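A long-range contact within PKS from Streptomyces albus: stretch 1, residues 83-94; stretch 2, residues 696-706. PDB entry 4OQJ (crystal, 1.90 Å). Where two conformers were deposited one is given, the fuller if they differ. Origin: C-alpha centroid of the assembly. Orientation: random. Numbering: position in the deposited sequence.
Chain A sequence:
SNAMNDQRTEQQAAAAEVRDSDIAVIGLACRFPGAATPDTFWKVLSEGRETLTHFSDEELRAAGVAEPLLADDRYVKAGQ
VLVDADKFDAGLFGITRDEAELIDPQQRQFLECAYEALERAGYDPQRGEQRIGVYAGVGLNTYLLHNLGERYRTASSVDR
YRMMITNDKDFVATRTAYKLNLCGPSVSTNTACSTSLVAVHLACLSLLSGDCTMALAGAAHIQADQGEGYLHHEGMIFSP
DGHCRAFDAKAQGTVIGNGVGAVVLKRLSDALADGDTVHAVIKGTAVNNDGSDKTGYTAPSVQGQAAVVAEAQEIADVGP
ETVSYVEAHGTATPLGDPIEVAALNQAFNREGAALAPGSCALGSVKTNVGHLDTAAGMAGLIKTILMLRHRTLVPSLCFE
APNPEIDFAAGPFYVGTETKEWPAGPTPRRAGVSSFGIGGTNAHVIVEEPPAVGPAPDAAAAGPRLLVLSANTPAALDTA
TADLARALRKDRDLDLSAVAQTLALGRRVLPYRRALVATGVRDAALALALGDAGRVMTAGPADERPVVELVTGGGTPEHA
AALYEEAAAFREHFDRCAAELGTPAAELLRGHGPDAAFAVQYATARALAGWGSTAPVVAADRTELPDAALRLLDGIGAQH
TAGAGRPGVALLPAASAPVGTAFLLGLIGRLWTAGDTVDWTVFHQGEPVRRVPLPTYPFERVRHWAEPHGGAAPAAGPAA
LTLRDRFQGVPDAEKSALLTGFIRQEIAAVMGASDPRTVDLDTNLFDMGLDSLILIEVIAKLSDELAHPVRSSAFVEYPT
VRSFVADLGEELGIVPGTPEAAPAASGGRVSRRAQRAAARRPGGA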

# COMPACT_ATOMS: atom_id res chain seq x y z
N VAL A 83 23.92 -11.22 10.23
CA VAL A 83 25.02 -11.97 9.64
C VAL A 83 24.67 -12.41 8.22
O VAL A 83 23.54 -12.80 7.94
CB VAL A 83 25.38 -13.22 10.48
CG1 VAL A 83 26.55 -13.99 9.85
CG2 VAL A 83 25.73 -12.82 11.90
N ASP A 84 25.66 -12.33 7.33
CA ASP A 84 25.53 -12.76 5.94
C ASP A 84 24.47 -11.99 5.16
O ASP A 84 23.89 -12.51 4.21
CB ASP A 84 25.21 -14.27 5.87
CG ASP A 84 26.45 -15.13 6.09
OD1 ASP A 84 27.59 -14.65 5.85
OD2 ASP A 84 26.28 -16.29 6.47
N ALA A 85 24.25 -10.74 5.54
CA ALA A 85 23.35 -9.88 4.77
C ALA A 85 23.84 -9.69 3.33
O ALA A 85 23.07 -9.36 2.43
CB ALA A 85 23.21 -8.55 5.46
N ASP A 86 25.14 -9.90 3.11
CA ASP A 86 25.76 -9.77 1.80
C ASP A 86 25.63 -11.02 0.92
O ASP A 86 26.00 -10.99 -0.26
CB ASP A 86 27.25 -9.45 1.98
CG ASP A 86 28.01 -10.57 2.69
OD1 ASP A 86 27.44 -11.20 3.61
OD2 ASP A 86 29.17 -10.83 2.33
N LYS A 87 25.13 -12.11 1.49
CA LYS A 87 25.07 -13.40 0.77
C LYS A 87 23.76 -13.54 0.00
O LYS A 87 22.71 -13.10 0.47
CB LYS A 87 25.23 -14.56 1.75
CG LYS A 87 26.47 -14.47 2.64
CD LYS A 87 27.75 -14.47 1.83
CE LYS A 87 29.00 -14.66 2.72
NZ LYS A 87 29.07 -13.65 3.82
N PHE A 88 23.82 -14.16 -1.17
CA PHE A 88 22.62 -14.30 -2.02
C PHE A 88 22.81 -15.37 -3.09
O PHE A 88 23.82 -15.39 -3.80
CB PHE A 88 22.27 -12.95 -2.65
CG PHE A 88 21.09 -12.98 -3.58
CD1 PHE A 88 19.81 -13.20 -3.11
CD2 PHE A 88 21.27 -12.73 -4.94
CE1 PHE A 88 18.72 -13.19 -3.96
CE2 PHE A 88 20.18 -12.72 -5.82
CZ PHE A 88 18.90 -12.95 -5.33
N ASP A 89 21.83 -16.26 -3.19
CA ASP A 89 21.90 -17.38 -4.14
C ASP A 89 21.37 -16.96 -5.50
O ASP A 89 20.24 -17.30 -5.88
CB ASP A 89 21.12 -18.59 -3.61
CG ASP A 89 21.43 -19.88 -4.38
OD1 ASP A 89 21.91 -19.84 -5.54
OD2 ASP A 89 21.19 -20.95 -3.80
N ALA A 90 22.19 -16.24 -6.24
CA ALA A 90 21.75 -15.64 -7.49
C ALA A 90 21.38 -16.71 -8.51
O ALA A 90 20.42 -16.54 -9.27
CB ALA A 90 22.82 -14.73 -8.04
N GLY A 91 22.12 -17.81 -8.52
CA GLY A 91 21.87 -18.88 -9.47
C GLY A 91 20.46 -19.45 -9.35
O GLY A 91 19.79 -19.71 -10.34
N LEU A 92 20.02 -19.63 -8.11
CA LEU A 92 18.70 -20.18 -7.84
C LEU A 92 17.63 -19.30 -8.45
O LEU A 92 16.61 -19.81 -8.95
CB LEU A 92 18.48 -20.30 -6.34
CG LEU A 92 17.08 -20.71 -5.91
CD1 LEU A 92 16.75 -22.12 -6.37
CD2 LEU A 92 16.93 -20.56 -4.41
N PHE A 93 17.84 -17.99 -8.42
CA PHE A 93 16.84 -17.06 -8.92
C PHE A 93 17.11 -16.58 -10.35
O PHE A 93 16.44 -15.68 -10.85
CB PHE A 93 16.74 -15.87 -7.97
CG PHE A 93 16.26 -16.24 -6.61
CD1 PHE A 93 14.96 -16.67 -6.41
CD2 PHE A 93 17.12 -16.21 -5.52
CE1 PHE A 93 14.51 -17.04 -5.15
CE2 PHE A 93 16.68 -16.59 -4.26
CZ PHE A 93 15.37 -17.00 -4.08
N GLY A 94 18.07 -17.20 -11.02
CA GLY A 94 18.33 -16.89 -12.42
C GLY A 94 18.85 -15.48 -12.61
O GLY A 94 18.56 -14.82 -13.60
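Stretch 2, residues 696-706: TYPFERVRHWA

The most unusual feature of this contact is a crowded set of charges, in which two aspartates of stretch 1 hold two arginines of stretch 2 with a lysine between them. Asp84 takes Arg701 in a forked salt bridge, Arg701 NE donating to Asp84 OD2 at 2.9 Å and Arg701 NH2 to Asp84 OD1 at 3.0 Å, so that the carboxylate lies at the edge of the guanidinium, near its plane. Asp86 pairs with Arg703 through a short contact of 2.6 Å from Arg703 NH1 to Asp86 OD2. Lys87 curls back over its own loop, with NZ 2.7 Å from Asp84 OD1 and 3.0 Å from Asp86 OD1, and its CE packs over one face of the Arg701 guanidinium, 3.7 Å from NH2. Lys87 NZ and Arg701 NH2 come within 3.8 Å; the shared carboxylate of Asp84 offsets this approach of like charges.

Stretch 2 runs past stretch 1 as an extended segment without regular helix or strand, and in the opposite direction: as stretch 1 advances from Asp86 to Asp89, its partners step back from His704 to Glu700. A type I turn from Asp84 to Lys87 leads into the pairing. There the backbones form a single bridge, centred on Lys87 and Arg703, whose CA atoms are 4.5 Å apart. His704 N donates to Asp86 O at 3.1 Å, almost linearly, and Phe88 N donates to Val702 O at 2.9 Å. Val702 O also receives a CA-H...O contact from Lys87 CA at 3.3 Å.

Beyond the bridge, a side chain takes over from the backbone. The CA atoms of Asp89 and Glu700 are 5.0 Å apart, and Asp89 OD2 accepts a nearly straight hydrogen bond from Glu700 N at 2.9 Å. The same oxygen receives a 2.7 Å hydrogen bond from a water that also lies 2.7 Å from Tyr697 OH, while Asp89 OD1 accepts from Leu92 N at 3.2 Å within stretch 1.

Apolar packing closes this end of the contact. Leu92 CD2 sits over one face of the Tyr697 ring, 4.0 Å from CE2, and meets the edge of Phe699 at 3.6 Å from CE1. Phe93 adds its CZ at 4.1 Å from Phe699 CE1. Towards the other end of stretch 2, the His704 ring has its CD2 at the edge of the Phe88 ring, 4.0 Å from Phe88 CB, and a second water links His704 NE2, at 2.7 Å, to Ala90 N, at 3.2 Å. Trp705 CE3 rests 3.5 Å from Asp86 CB.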

# COMPACT_ATOMS: atom_id res chain seq x y z
N THR A 696 14.03 -25.26 5.39
CA THR A 696 13.92 -24.44 4.19
C THR A 696 15.22 -24.53 3.39
O THR A 696 16.19 -25.13 3.85
CB THR A 696 13.56 -22.99 4.57
OG1 THR A 696 14.46 -22.48 5.58
CG2 THR A 696 12.16 -22.96 5.13
N TYR A 697 15.21 -23.97 2.18
CA TYR A 697 16.28 -24.18 1.21
C TYR A 697 17.65 -23.70 1.72
O TYR A 697 17.75 -22.63 2.33
CB TYR A 697 15.93 -23.46 -0.10
CG TYR A 697 16.85 -23.85 -1.24
CD1 TYR A 697 16.56 -24.96 -2.04
CD2 TYR A 697 18.02 -23.14 -1.50
CE1 TYR A 697 17.40 -25.34 -3.07
CE2 TYR A 697 18.86 -23.51 -2.55
CZ TYR A 697 18.55 -24.62 -3.32
OH TYR A 697 19.38 -25.02 -4.36
N PRO A 698 18.71 -24.49 1.46
CA PRO A 698 20.06 -24.08 1.88
C PRO A 698 20.72 -23.17 0.84
O PRO A 698 21.59 -23.59 0.08
CB PRO A 698 20.80 -25.40 2.03
CG PRO A 698 20.16 -26.29 1.03
CD PRO A 698 18.70 -25.88 0.98
N PHE A 699 20.28 -21.91 0.81
CA PHE A 699 20.76 -20.95 -0.17
C PHE A 699 22.27 -20.91 -0.20
O PHE A 699 22.91 -20.91 0.84
CB PHE A 699 20.22 -19.56 0.15
CG PHE A 699 18.73 -19.47 0.17
CD1 PHE A 699 18.01 -19.45 -1.02
CD2 PHE A 699 18.04 -19.43 1.37
CE1 PHE A 699 16.62 -19.35 -1.00
CE2 PHE A 699 16.67 -19.35 1.39
CZ PHE A 699 15.96 -19.31 0.22
N GLU A 700 22.85 -20.89 -1.40
CA GLU A 700 24.30 -20.85 -1.50
C GLU A 700 24.80 -19.52 -0.94
O GLU A 700 24.28 -18.47 -1.30
CB GLU A 700 24.77 -21.03 -2.95
CG GLU A 700 26.26 -21.34 -3.06
CD GLU A 700 26.62 -22.08 -4.34
OE1 GLU A 700 25.91 -23.05 -4.68
OE2 GLU A 700 27.61 -21.70 -4.99
N ARG A 701 25.79 -19.57 -0.06
CA ARG A 701 26.32 -18.33 0.54
C ARG A 701 27.36 -17.65 -0.35
O ARG A 701 28.55 -17.62 -0.02
CB ARG A 701 26.96 -18.61 1.91
CG ARG A 701 26.02 -19.12 2.97
CD ARG A 701 26.81 -19.59 4.21
NE ARG A 701 27.47 -18.48 4.90
CZ ARG A 701 28.75 -18.13 4.74
NH1 ARG A 701 29.54 -18.79 3.90
NH2 ARG A 701 29.24 -17.10 5.43
N VAL A 702 26.91 -17.10 -1.47
CA VAL A 702 27.78 -16.35 -2.37
C VAL A 702 27.72 -14.86 -2.06
O VAL A 702 26.64 -14.26 -2.02
CB VAL A 702 27.40 -16.60 -3.85
CG1 VAL A 702 28.40 -15.94 -4.80
CG2 VAL A 702 27.28 -18.07 -4.13
N ARG A 703 28.87 -14.25 -1.85
CA ARG A 703 28.92 -12.82 -1.58
C ARG A 703 28.73 -11.98 -2.84
O ARG A 703 29.40 -12.19 -3.85
CB ARG A 703 30.24 -12.45 -0.91
CG ARG A 703 30.42 -10.96 -0.68
CD ARG A 703 31.73 -10.72 0.05
NE ARG A 703 32.10 -9.30 0.15
CZ ARG A 703 31.72 -8.48 1.12
NH1 ARG A 703 30.92 -8.91 2.10
NH2 ARG A 703 32.14 -7.23 1.12
N HIS A 704 27.79 -11.05 -2.78
CA HIS A 704 27.57 -10.08 -3.84
C HIS A 704 27.54 -8.72 -3.18
O HIS A 704 26.61 -8.41 -2.43
CB HIS A 704 26.26 -10.34 -4.60
CG HIS A 704 26.18 -11.71 -5.20
ND1 HIS A 704 26.72 -12.00 -6.44
CD2 HIS A 704 25.65 -12.86 -4.74
CE1 HIS A 704 26.51 -13.28 -6.71
NE2 HIS A 704 25.87 -13.82 -5.69
N TRP A 705 28.57 -7.92 -3.45
CA TRP A 705 28.74 -6.66 -2.75
C TRP A 705 29.53 -5.67 -3.60
O TRP A 705 30.67 -5.93 -3.96
CB TRP A 705 29.45 -6.91 -1.42
CG TRP A 705 29.29 -5.80 -0.45
CD1 TRP A 705 30.19 -4.80 -0.19
CD2 TRP A 705 28.17 -5.57 0.40
NE1 TRP A 705 29.68 -3.97 0.78
CE2 TRP A 705 28.44 -4.42 1.15
CE3 TRP A 705 26.95 -6.24 0.60
CZ2 TRP A 705 27.55 -3.91 2.09
CZ3 TRP A 705 26.07 -5.73 1.53
CH2 TRP A 705 26.37 -4.58 2.26
N ALA A 706 28.89 -4.56 -3.93
CA ALA A 706 29.52 -3.53 -4.74
C ALA A 706 30.44 -2.70 -3.86
O ALA A 706 30.04 -2.23 -2.80
CB ALA A 706 28.47 -2.63 -5.38
O HOH W 1 21.63 -23.48 -4.67
O HOH W 2 25.37 -16.38 -6.49